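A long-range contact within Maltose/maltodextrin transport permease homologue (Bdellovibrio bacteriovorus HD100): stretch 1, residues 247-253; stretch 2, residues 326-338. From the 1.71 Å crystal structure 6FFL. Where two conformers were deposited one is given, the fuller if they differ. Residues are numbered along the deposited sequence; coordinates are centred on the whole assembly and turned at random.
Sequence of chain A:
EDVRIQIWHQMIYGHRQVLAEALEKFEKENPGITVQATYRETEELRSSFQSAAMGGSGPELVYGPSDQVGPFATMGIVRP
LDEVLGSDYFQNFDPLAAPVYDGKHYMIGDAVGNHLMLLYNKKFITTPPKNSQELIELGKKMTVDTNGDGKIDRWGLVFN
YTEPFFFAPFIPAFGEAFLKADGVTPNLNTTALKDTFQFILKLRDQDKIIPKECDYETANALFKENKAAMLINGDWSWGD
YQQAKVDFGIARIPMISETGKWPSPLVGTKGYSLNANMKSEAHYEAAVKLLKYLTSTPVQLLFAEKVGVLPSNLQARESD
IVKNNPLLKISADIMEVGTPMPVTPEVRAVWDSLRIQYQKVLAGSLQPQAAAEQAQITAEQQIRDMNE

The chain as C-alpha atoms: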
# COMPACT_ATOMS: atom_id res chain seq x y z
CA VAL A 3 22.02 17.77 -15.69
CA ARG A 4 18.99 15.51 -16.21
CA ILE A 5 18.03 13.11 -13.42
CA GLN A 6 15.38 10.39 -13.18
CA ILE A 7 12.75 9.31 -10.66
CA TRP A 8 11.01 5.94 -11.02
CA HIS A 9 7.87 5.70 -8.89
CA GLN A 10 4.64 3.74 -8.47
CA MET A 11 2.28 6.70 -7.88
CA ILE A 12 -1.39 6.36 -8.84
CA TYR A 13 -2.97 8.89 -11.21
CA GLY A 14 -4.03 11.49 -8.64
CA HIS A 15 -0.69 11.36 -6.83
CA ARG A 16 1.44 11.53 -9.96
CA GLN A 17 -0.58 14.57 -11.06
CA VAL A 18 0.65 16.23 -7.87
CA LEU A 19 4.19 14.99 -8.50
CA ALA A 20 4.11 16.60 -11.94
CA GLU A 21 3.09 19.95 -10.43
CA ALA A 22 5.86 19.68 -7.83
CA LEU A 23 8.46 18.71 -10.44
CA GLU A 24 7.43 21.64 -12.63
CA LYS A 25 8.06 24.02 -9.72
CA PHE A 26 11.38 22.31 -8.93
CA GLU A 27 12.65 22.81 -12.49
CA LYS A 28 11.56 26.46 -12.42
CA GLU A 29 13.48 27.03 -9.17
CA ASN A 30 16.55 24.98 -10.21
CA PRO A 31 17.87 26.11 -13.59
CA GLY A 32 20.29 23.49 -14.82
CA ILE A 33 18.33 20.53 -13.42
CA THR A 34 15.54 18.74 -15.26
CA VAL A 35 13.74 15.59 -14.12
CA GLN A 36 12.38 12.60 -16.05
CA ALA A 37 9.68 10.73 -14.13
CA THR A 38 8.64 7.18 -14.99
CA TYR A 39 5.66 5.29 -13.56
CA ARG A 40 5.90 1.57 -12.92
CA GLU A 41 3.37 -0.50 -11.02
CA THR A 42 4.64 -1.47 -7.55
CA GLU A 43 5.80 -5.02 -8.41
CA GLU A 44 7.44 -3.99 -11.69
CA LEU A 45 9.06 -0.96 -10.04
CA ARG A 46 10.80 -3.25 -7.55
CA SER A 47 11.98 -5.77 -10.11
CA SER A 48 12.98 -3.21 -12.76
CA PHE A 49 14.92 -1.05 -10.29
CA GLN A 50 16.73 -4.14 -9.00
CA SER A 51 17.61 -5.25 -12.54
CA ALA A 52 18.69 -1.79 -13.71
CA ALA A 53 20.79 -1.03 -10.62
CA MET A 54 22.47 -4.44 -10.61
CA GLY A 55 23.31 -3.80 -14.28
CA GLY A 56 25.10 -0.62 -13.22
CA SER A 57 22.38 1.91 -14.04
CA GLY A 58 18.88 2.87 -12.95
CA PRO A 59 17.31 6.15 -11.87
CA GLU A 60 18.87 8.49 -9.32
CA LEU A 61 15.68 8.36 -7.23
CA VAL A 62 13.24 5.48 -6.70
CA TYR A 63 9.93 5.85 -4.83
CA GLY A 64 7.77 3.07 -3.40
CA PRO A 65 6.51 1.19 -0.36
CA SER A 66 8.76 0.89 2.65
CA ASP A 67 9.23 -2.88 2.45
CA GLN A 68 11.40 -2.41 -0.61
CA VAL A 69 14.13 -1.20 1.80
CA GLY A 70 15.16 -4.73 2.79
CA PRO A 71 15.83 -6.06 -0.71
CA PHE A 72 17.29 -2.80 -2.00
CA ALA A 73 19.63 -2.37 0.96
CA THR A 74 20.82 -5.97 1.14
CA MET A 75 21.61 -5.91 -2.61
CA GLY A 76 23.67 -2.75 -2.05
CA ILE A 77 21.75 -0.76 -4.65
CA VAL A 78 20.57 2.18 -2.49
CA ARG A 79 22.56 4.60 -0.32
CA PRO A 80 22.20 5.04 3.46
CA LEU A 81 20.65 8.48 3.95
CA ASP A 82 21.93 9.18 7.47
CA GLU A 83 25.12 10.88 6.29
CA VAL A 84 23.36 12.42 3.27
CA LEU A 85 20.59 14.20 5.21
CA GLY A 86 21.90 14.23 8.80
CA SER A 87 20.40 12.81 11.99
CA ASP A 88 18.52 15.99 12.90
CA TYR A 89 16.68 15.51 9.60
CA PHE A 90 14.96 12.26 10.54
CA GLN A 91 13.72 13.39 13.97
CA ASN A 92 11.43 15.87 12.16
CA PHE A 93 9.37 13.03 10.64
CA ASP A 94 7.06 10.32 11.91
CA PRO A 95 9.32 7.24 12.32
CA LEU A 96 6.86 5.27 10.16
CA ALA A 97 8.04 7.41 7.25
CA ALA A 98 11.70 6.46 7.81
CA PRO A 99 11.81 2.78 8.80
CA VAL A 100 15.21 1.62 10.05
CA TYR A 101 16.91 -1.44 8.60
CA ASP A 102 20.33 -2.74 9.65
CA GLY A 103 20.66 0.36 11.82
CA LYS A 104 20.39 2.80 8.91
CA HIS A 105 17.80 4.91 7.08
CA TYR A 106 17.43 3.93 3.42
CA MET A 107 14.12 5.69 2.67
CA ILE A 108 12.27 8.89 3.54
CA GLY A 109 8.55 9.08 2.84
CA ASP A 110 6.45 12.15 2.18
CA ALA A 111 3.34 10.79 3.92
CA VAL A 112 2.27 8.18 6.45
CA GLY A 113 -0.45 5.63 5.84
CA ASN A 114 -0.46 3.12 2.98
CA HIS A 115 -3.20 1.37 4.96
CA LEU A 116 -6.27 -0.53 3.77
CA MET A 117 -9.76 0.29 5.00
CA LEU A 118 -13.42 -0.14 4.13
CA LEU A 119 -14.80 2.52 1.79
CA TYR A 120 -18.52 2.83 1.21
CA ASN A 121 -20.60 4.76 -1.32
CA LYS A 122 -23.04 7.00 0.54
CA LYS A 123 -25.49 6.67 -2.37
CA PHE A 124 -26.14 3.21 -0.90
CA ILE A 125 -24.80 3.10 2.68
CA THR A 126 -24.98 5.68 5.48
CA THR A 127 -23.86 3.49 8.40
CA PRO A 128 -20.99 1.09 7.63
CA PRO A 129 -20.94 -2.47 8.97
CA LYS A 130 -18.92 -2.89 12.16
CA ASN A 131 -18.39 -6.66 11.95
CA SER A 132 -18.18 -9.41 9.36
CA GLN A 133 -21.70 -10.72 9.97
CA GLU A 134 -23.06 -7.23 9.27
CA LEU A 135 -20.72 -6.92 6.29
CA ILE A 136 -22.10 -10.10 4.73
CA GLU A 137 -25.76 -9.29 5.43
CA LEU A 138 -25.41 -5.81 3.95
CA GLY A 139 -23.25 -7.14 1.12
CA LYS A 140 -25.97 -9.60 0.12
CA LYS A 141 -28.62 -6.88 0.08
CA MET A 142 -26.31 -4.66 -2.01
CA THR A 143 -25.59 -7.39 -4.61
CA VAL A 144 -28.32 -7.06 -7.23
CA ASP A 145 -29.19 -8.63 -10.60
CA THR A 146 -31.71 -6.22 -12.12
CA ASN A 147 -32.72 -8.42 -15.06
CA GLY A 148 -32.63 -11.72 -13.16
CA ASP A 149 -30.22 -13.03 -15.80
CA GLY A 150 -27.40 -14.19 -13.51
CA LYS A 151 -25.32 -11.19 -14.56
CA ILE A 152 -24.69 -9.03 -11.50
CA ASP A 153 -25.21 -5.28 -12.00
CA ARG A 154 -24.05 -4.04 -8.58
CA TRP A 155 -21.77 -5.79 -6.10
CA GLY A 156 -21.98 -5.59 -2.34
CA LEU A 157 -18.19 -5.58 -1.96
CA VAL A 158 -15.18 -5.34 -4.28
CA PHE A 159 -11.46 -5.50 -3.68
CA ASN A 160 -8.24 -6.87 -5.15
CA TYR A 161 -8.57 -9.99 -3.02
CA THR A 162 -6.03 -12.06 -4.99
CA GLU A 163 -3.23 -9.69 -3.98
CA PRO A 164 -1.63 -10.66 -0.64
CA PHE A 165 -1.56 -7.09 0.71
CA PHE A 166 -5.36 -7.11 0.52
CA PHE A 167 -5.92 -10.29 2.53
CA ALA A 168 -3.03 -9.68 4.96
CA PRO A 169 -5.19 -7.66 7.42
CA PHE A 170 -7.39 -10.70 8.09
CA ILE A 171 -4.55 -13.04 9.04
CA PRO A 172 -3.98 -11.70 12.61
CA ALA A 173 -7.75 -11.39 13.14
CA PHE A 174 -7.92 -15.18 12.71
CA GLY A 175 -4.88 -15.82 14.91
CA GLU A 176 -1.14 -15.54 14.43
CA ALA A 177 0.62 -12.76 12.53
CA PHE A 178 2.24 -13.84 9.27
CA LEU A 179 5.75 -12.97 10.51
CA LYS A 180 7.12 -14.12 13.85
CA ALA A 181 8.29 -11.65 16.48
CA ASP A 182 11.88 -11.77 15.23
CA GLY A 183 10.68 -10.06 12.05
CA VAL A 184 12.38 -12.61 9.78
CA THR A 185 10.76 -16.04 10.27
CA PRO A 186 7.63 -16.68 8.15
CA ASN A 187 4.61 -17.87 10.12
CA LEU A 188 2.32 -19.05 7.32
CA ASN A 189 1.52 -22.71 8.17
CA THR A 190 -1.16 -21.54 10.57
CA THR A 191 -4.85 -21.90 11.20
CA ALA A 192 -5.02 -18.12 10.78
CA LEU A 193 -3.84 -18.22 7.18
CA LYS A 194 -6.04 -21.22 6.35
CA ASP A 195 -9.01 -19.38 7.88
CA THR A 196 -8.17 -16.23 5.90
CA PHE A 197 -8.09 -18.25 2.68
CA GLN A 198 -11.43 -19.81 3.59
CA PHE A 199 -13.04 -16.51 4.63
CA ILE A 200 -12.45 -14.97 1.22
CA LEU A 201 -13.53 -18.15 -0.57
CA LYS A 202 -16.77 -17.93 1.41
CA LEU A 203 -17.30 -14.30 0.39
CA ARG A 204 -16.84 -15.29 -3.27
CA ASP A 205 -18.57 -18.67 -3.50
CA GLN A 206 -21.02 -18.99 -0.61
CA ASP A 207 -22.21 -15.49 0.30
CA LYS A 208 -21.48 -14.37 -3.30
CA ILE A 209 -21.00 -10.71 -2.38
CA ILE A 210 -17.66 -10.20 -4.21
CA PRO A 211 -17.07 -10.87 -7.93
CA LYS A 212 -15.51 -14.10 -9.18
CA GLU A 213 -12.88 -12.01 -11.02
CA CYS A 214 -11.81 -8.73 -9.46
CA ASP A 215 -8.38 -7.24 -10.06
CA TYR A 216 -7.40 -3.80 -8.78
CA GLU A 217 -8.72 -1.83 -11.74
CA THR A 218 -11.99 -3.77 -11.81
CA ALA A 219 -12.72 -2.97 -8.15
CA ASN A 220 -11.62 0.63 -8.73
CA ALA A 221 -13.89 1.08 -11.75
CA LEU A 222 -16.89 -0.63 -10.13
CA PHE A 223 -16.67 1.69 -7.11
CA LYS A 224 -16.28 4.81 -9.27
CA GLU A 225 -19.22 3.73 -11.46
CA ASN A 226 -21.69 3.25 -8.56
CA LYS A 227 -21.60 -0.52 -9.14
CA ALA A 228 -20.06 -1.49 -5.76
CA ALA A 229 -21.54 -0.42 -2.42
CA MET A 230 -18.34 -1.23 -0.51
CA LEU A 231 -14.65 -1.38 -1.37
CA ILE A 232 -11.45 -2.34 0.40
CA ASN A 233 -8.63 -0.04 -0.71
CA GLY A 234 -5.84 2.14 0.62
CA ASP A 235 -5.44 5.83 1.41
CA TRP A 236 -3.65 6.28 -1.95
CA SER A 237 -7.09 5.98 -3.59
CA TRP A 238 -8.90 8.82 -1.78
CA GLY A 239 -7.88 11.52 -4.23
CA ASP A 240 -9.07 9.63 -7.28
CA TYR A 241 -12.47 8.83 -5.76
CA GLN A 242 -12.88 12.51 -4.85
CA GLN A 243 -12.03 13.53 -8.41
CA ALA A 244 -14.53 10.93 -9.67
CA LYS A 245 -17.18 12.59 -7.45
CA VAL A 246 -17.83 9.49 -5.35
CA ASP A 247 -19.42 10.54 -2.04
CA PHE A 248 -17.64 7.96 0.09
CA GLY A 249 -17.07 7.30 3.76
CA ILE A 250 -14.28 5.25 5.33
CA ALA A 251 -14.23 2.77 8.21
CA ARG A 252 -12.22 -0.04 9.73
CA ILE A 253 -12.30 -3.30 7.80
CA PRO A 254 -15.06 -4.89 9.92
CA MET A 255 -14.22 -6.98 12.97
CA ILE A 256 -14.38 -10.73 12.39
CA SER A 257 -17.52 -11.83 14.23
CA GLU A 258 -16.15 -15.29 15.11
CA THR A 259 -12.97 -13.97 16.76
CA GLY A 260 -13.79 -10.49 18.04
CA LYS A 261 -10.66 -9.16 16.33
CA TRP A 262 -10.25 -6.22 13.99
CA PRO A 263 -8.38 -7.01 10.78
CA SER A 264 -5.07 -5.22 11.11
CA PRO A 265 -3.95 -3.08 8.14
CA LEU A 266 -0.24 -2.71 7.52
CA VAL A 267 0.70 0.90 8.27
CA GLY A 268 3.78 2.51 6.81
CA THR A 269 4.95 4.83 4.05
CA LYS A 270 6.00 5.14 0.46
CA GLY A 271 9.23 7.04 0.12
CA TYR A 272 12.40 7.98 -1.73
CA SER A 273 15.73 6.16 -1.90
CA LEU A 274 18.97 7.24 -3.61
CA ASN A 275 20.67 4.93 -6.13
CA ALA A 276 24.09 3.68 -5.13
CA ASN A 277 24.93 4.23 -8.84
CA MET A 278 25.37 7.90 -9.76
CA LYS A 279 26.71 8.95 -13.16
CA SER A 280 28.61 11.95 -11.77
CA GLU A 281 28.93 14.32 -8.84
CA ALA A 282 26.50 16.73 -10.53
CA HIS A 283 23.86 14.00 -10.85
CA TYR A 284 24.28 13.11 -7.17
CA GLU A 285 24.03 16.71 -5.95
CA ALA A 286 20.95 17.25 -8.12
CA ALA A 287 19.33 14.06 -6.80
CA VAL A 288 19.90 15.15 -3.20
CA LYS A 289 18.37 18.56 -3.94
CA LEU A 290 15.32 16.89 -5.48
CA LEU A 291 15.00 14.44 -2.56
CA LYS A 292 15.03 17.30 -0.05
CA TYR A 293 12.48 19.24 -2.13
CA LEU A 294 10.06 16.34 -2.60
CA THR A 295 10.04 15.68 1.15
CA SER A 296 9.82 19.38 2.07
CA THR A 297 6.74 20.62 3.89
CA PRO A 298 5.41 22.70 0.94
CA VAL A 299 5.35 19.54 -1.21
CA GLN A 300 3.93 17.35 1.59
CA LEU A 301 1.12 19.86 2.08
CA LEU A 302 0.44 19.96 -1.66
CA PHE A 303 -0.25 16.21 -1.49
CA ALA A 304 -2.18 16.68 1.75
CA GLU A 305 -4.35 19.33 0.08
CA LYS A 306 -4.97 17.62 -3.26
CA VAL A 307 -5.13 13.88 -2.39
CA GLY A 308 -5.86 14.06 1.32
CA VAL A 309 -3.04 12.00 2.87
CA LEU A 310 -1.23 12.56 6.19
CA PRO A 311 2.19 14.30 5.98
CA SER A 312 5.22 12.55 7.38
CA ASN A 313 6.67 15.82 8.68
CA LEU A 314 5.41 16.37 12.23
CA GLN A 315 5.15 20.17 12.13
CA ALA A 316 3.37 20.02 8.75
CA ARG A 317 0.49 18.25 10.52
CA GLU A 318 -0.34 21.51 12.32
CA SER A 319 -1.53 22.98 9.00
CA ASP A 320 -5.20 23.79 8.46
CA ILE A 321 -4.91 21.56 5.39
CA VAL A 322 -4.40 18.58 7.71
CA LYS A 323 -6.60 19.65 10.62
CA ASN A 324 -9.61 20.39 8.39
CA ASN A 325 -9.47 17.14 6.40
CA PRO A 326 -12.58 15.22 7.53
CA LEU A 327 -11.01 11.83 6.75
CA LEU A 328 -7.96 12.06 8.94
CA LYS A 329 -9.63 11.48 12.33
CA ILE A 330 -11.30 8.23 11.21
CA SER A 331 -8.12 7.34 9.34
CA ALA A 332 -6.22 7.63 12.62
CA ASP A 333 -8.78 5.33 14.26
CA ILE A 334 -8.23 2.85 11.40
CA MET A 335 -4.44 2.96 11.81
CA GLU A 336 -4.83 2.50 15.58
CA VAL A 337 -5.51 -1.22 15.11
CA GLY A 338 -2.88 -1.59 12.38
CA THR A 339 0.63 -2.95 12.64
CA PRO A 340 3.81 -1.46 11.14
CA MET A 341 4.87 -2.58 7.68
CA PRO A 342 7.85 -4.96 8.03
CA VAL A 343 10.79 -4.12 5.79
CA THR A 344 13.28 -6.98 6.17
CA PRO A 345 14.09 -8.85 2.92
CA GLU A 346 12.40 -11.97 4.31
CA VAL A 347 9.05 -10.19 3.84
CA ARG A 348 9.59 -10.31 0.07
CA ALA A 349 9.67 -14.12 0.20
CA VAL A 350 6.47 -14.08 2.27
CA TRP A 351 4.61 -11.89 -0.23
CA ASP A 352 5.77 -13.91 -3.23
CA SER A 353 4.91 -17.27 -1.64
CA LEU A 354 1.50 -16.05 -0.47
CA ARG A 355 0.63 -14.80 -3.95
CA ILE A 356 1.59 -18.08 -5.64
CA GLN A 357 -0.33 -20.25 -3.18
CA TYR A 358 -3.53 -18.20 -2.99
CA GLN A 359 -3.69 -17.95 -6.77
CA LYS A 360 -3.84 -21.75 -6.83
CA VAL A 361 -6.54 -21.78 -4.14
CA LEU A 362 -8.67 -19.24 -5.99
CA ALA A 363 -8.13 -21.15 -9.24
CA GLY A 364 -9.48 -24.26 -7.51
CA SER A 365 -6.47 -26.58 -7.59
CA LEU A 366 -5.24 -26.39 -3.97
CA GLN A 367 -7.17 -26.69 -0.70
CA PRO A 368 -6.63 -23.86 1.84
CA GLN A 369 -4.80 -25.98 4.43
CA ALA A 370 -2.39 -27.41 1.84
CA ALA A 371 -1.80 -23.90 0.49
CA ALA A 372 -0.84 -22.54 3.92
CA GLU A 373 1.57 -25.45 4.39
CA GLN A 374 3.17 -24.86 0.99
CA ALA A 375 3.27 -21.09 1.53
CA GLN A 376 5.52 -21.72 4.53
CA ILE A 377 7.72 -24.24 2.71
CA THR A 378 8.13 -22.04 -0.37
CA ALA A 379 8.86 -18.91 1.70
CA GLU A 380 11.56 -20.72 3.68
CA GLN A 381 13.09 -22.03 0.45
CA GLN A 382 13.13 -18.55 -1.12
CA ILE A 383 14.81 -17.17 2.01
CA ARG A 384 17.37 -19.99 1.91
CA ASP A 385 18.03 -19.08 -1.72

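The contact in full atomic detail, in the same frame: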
# COMPACT_ATOMS: atom_id res chain seq x y z
N ASP A 247 -19.17 10.14 -3.43
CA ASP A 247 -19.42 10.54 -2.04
C ASP A 247 -19.21 9.32 -1.16
O ASP A 247 -20.12 8.51 -0.95
CB ASP A 247 -20.83 11.11 -1.89
CG ASP A 247 -21.09 11.64 -0.49
OD1 ASP A 247 -20.12 11.83 0.27
OD2 ASP A 247 -22.27 11.85 -0.15
N PHE A 248 -17.99 9.16 -0.66
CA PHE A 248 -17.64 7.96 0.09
C PHE A 248 -17.33 8.29 1.54
O PHE A 248 -16.89 9.40 1.88
CB PHE A 248 -16.44 7.23 -0.54
CG PHE A 248 -15.13 7.99 -0.48
CD1 PHE A 248 -14.78 8.89 -1.49
CD2 PHE A 248 -14.25 7.78 0.56
CE1 PHE A 248 -13.57 9.57 -1.44
CE2 PHE A 248 -13.03 8.45 0.61
CZ PHE A 248 -12.69 9.35 -0.39
N GLY A 249 -17.57 7.30 2.41
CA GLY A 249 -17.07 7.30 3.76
C GLY A 249 -16.01 6.22 3.90
O GLY A 249 -15.81 5.39 3.01
N ILE A 250 -15.32 6.24 5.04
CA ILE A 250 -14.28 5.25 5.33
C ILE A 250 -14.52 4.68 6.72
O ILE A 250 -15.16 5.32 7.56
CB ILE A 250 -12.85 5.82 5.21
CG1 ILE A 250 -12.58 6.91 6.25
CG2 ILE A 250 -12.57 6.34 3.80
CD1 ILE A 250 -11.09 7.32 6.30
N ALA A 251 -14.03 3.46 6.94
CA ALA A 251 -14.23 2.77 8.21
C ALA A 251 -13.18 1.68 8.33
O ALA A 251 -12.55 1.28 7.35
CB ALA A 251 -15.63 2.17 8.33
N ARG A 252 -13.02 1.17 9.55
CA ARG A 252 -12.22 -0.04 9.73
C ARG A 252 -12.76 -1.18 8.87
O ARG A 252 -13.98 -1.33 8.73
CB ARG A 252 -12.23 -0.46 11.20
CG ARG A 252 -11.52 0.49 12.13
CD ARG A 252 -11.57 0.01 13.57
NE ARG A 252 -10.77 0.87 14.42
CZ ARG A 252 -10.61 0.70 15.73
NH1 ARG A 252 -11.19 -0.33 16.34
NH2 ARG A 252 -9.86 1.55 16.42
N ILE A 253 -11.86 -2.00 8.33
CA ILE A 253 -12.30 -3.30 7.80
C ILE A 253 -13.02 -3.98 8.96
O ILE A 253 -12.48 -4.02 10.08
CB ILE A 253 -11.14 -4.14 7.27
CG1 ILE A 253 -10.49 -3.45 6.06
CG2 ILE A 253 -11.61 -5.54 6.89
CD1 ILE A 253 -9.11 -4.05 5.70
N PRO A 326 -11.64 16.00 6.72
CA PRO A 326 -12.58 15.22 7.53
C PRO A 326 -12.26 13.73 7.58
O PRO A 326 -12.83 13.02 8.41
CB PRO A 326 -13.93 15.49 6.85
CG PRO A 326 -13.59 15.82 5.44
CD PRO A 326 -12.26 16.54 5.50
N LEU A 327 -11.37 13.23 6.72
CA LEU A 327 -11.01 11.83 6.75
C LEU A 327 -9.96 11.50 7.80
O LEU A 327 -9.84 10.33 8.19
CB LEU A 327 -10.47 11.39 5.39
CG LEU A 327 -11.42 11.43 4.19
CD1 LEU A 327 -10.66 11.06 2.92
CD2 LEU A 327 -12.63 10.52 4.39
N LEU A 328 -9.18 12.48 8.25
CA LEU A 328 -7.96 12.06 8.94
C LEU A 328 -8.24 11.55 10.36
O LEU A 328 -7.52 10.67 10.85
CB LEU A 328 -6.92 13.19 8.91
CG LEU A 328 -6.29 13.52 7.53
CD1 LEU A 328 -5.26 14.62 7.64
CD2 LEU A 328 -5.66 12.31 6.74
N LYS A 329 -9.32 12.00 11.00
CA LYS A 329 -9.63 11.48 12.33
C LYS A 329 -10.05 10.01 12.29
O LYS A 329 -9.56 9.19 13.08
CB LYS A 329 -10.70 12.35 13.01
CG LYS A 329 -10.68 12.29 14.54
CD LYS A 329 -9.30 12.61 15.15
CE LYS A 329 -8.50 13.68 14.39
NZ LYS A 329 -7.02 13.49 14.58
N ILE A 330 -10.94 9.64 11.36
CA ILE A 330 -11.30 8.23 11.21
C ILE A 330 -10.11 7.43 10.71
O ILE A 330 -9.90 6.28 11.12
CB ILE A 330 -12.53 8.07 10.29
CG1 ILE A 330 -13.76 8.74 10.93
CG2 ILE A 330 -12.81 6.59 10.03
CD1 ILE A 330 -15.05 8.48 10.18
N SER A 331 -9.32 8.02 9.82
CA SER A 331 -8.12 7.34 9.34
C SER A 331 -7.18 7.01 10.49
O SER A 331 -6.56 5.94 10.51
CB SER A 331 -7.43 8.20 8.29
OG SER A 331 -6.28 7.54 7.80
N ALA A 332 -7.05 7.92 11.46
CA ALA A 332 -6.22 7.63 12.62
C ALA A 332 -6.81 6.49 13.44
O ALA A 332 -6.06 5.63 13.96
CB ALA A 332 -6.03 8.89 13.48
N ASP A 333 -8.13 6.44 13.55
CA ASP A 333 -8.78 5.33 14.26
C ASP A 333 -8.61 4.01 13.51
O ASP A 333 -8.57 2.95 14.14
CB ASP A 333 -10.26 5.65 14.46
CG ASP A 333 -11.02 4.49 15.06
OD1 ASP A 333 -10.93 4.29 16.29
OD2 ASP A 333 -11.70 3.77 14.30
N ILE A 334 -8.49 4.06 12.18
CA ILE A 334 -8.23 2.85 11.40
C ILE A 334 -6.80 2.38 11.63
O ILE A 334 -6.55 1.19 11.85
CB ILE A 334 -8.51 3.12 9.91
CG1 ILE A 334 -10.01 3.32 9.68
CG2 ILE A 334 -7.95 1.98 9.03
CD1 ILE A 334 -10.34 4.01 8.37
N MET A 335 -5.84 3.31 11.60
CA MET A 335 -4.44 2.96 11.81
C MET A 335 -4.17 2.49 13.23
O MET A 335 -3.17 1.79 13.46
CB MET A 335 -3.56 4.17 11.46
CG MET A 335 -3.47 4.45 9.96
SD MET A 335 -2.29 5.77 9.56
CE MET A 335 -3.21 7.23 10.10
N GLU A 336 -5.03 2.85 14.18
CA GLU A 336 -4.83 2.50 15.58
C GLU A 336 -4.81 0.99 15.79
O GLU A 336 -4.12 0.49 16.69
CB GLU A 336 -5.94 3.16 16.41
CG GLU A 336 -6.18 2.63 17.80
CD GLU A 336 -7.41 3.26 18.42
OE1 GLU A 336 -7.53 4.50 18.36
OE2 GLU A 336 -8.27 2.51 18.96
N VAL A 337 -5.55 0.23 14.99
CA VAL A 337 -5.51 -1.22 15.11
C VAL A 337 -4.63 -1.86 14.04
O VAL A 337 -4.69 -3.07 13.84
CB VAL A 337 -6.93 -1.83 15.08
CG1 VAL A 337 -7.72 -1.37 16.31
CG2 VAL A 337 -7.67 -1.46 13.81
N GLY A 338 -3.80 -1.06 13.36
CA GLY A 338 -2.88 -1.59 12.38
C GLY A 338 -1.59 -2.07 13.02
O GLY A 338 -1.38 -1.97 14.23

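Stretch 1 carries a short strand, 248-251, that runs beside the helix of stretch 2. Their N-to-C directions differ by 30°, and the axes come within 8.2 Å. The contact buries 510 Å² and changes character along stretch 1, from apolar at Phe-248 to charged at Arg-252.

Asp-247 stays out of reach. Phe-248 is buried, and its CB points sideways, but the ring end comes nearer stretch 2. Its CE2 lies 4.2 Å from Leu-327 CD1, an apolar contact. Gly-249 has no side chain and makes no contact.

Ile-250 points toward the helix and is the apolar centre of the contact. Its CD1 lies 4.0 Å from Leu-327 CD2 and 4.0 Å from Ile-334 CD1. Its CG1 packs 3.8 Å from Ile-330 CG2. Leu-327, Ile-330 and Ile-334 are spaced by three and four residues, which brings their side chains to the same side, where Ile-250 meets all three.

Ala-251 points away, as expected for alternation along a strand. Its backbone still takes part: Ala-251 O is 3.7 Å from Ile-334 CD1.

Arg-252 has the largest covered area, 127 Å². Its CA is 5.2 Å from Ile-334 CA, and its CG lies 4.0 Å from Ile-334 CG1. Its chi2, chi3 and chi4 are all close to 180°, so the extended side chain carries the guanidinium to Asp-333, Glu-336 and Val-337. There Arg-252 NE and NH2 both donate to Asp-333 O, each at 3.0 Å. This backbone oxygen is thus held by two donors of one group. Arg-252 NH2 also forms salt bridges with Asp-333 OD1 at 2.9 Å and Glu-336 OE2 at 3.1 Å; the hydrogen bond within the latter is weak. Val-337 CG1 covers one face of the guanidinium, 3.6 Å from Arg-252 CZ.

Ile-253 makes no contact.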